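Acetylxylan esterase (Geobacillus stearothermophilus, PDB 4JKO) removes acetyl groups from the xylose units of xylan and xylo-oligosaccharides as a serine esterase of the GDSL family, working as a donut-shaped octamer. Local coordinates at residues Asp14-Cys19 with Val193-Ala198. The protein carries 1 engineered substitution. Sequence-based numbering, arbitrary orientation.
Engineered in segment 14-19: Ala15 (natural residue Ser). With PO4 (phosphate ion), chain H.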
# COMPACT_ATOMS: atom_id res chain seq x y z
N ASP A 14 -14.95 23.89 -9.11
CA ASP A 14 -13.59 23.60 -8.65
C ASP A 14 -13.70 22.54 -7.53
O ASP A 14 -14.71 21.83 -7.48
CB ASP A 14 -12.87 24.87 -8.20
CG ASP A 14 -13.66 25.64 -7.12
OD1 ASP A 14 -14.35 24.97 -6.25
OD2 ASP A 14 -13.65 26.90 -7.12
N ALA A 15 -12.73 22.44 -6.62
CA ALA A 15 -12.74 21.39 -5.58
C ALA A 15 -14.03 21.43 -4.75
O ALA A 15 -14.50 20.43 -4.19
CB ALA A 15 -11.58 21.54 -4.64
N ILE A 16 -14.54 22.63 -4.53
CA ILE A 16 -15.71 22.78 -3.66
C ILE A 16 -16.89 22.02 -4.26
O ILE A 16 -17.67 21.38 -3.53
CB ILE A 16 -16.03 24.26 -3.34
CG1 ILE A 16 -14.83 25.02 -2.81
CG2 ILE A 16 -17.25 24.33 -2.45
CD1 ILE A 16 -14.21 24.41 -1.55
N THR A 17 -16.98 22.00 -5.59
CA THR A 17 -17.97 21.20 -6.28
C THR A 17 -17.55 19.72 -6.46
O THR A 17 -18.32 18.84 -6.21
CB THR A 17 -18.30 21.88 -7.68
OG1 THR A 17 -18.85 23.17 -7.43
CG2 THR A 17 -19.26 21.06 -8.42
N ASP A 18 -16.30 19.46 -6.87
CA ASP A 18 -15.77 18.12 -7.09
C ASP A 18 -15.99 17.23 -5.84
O ASP A 18 -16.69 16.21 -5.91
CB ASP A 18 -14.28 18.32 -7.37
CG ASP A 18 -13.55 17.07 -7.69
OD1 ASP A 18 -14.03 15.95 -7.31
OD2 ASP A 18 -12.43 17.25 -8.25
N CYS A 19 -15.35 17.65 -4.72
CA CYS A 19 -15.30 16.87 -3.49
C CYS A 19 -15.08 15.35 -3.70
O CYS A 19 -15.82 14.56 -3.14
CB CYS A 19 -16.62 17.08 -2.71
SG CYS A 19 -16.71 18.71 -2.03
N VAL A 193 -11.27 28.24 2.74
CA VAL A 193 -11.83 27.81 1.47
C VAL A 193 -12.53 26.45 1.53
O VAL A 193 -13.68 26.37 1.16
CB VAL A 193 -10.74 27.77 0.37
CG1 VAL A 193 -11.26 27.05 -0.91
CG2 VAL A 193 -10.18 29.16 0.09
N HIS A 194 -11.82 25.41 1.98
CA HIS A 194 -12.32 24.02 2.00
C HIS A 194 -12.94 23.74 3.35
O HIS A 194 -12.19 23.61 4.30
CB HIS A 194 -11.21 23.02 1.77
CG HIS A 194 -10.47 23.23 0.48
ND1 HIS A 194 -9.26 23.87 0.44
CD2 HIS A 194 -10.79 22.95 -0.80
CE1 HIS A 194 -8.82 23.92 -0.80
NE2 HIS A 194 -9.75 23.41 -1.58
N PRO A 195 -14.27 23.74 3.45
CA PRO A 195 -14.85 23.69 4.77
C PRO A 195 -15.28 22.30 5.22
O PRO A 195 -15.20 21.34 4.45
CB PRO A 195 -16.08 24.49 4.62
CG PRO A 195 -16.51 24.16 3.26
CD PRO A 195 -15.31 23.99 2.44
N SER A 196 -15.79 22.24 6.46
CA SER A 196 -16.34 21.03 7.06
C SER A 196 -17.72 20.74 6.48
O SER A 196 -18.25 21.48 5.65
CB SER A 196 -16.50 21.34 8.56
OG SER A 196 -17.44 22.42 8.66
N VAL A 197 -18.30 19.64 6.90
CA VAL A 197 -19.67 19.29 6.55
C VAL A 197 -20.60 20.49 6.72
O VAL A 197 -21.47 20.68 5.91
CB VAL A 197 -20.16 18.09 7.43
CG1 VAL A 197 -21.66 17.89 7.30
CG2 VAL A 197 -19.42 16.79 7.02
N ALA A 198 -20.44 21.24 7.80
CA ALA A 198 -21.23 22.40 8.09
C ALA A 198 -21.17 23.47 6.99
O ALA A 198 -22.21 24.00 6.53
CB ALA A 198 -20.81 22.98 9.40
P PO4 H . -9.08 24.00 -5.13
O1 PO4 H . -10.08 23.80 -6.25
O2 PO4 H . -9.06 22.91 -4.10
O3 PO4 H . -9.22 25.31 -4.41
O4 PO4 H . -7.73 23.99 -5.84
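Ala15 and Ile16 meet Val193, His194 and Pro195 in an active-site contact, where the short helix 15-18 that follows strand 8-13 faces the loop leading into helix 197-210. The direct touching is van der Waals, mostly through apolar carbons, and a phosphate ion, probably from the crystallisation liquor, links Ala15 N to His194 NE2. Ala15 is an engineered replacement of the serine inferred to be the nucleophile; its CB lies at the edge of the His194 ring, 4.0 Å from NE2. The phosphate fills the same corner: His194 NE2 donates to phosphate O2 (2.7 Å, 157°), with that oxygen near the ring plane, while Ala15 N donates to phosphate O1 at 3.0 Å. Gly63 N and Asn92 ND2 also bond the ion, and both residues are inferred to stabilise the transition state, so the phosphate probably marks where the oxyanion would sit.

Beside this corner, Ile16 does most of the packing through one methyl. With CG1 beside the backbone N (chi1 -53°), Ile16 CD1 reaches across to 3.4 Å from Val193 O and 3.8 Å from His194 CD2, with Val193 CG1 and Pro195 CD against the same methyl. Val193 CG1 also sits over the centre of one face of the His194 ring, 3.9 Å above its plane. On the ring's other nitrogen, ND1 is hydrogen-bonded to Asp191 OD2, which, with the bond from NE2 to the phosphate, helps fix the rotation of the imidazole. Were His194 an alanine, Asp191 OD2 would probably lose its ring partner and phosphate O2 this donor. Asp14 caps the helix, its OD1 accepting from Ile16 N at 2.9 Å. Together with Asp191, the arrangement is consistent with the Ser-His-Asp triad and the oxyanion hole (nucleophile N, Gly, Asn) of the SGNH hydrolase fold, the serine being replaced here by Ala15.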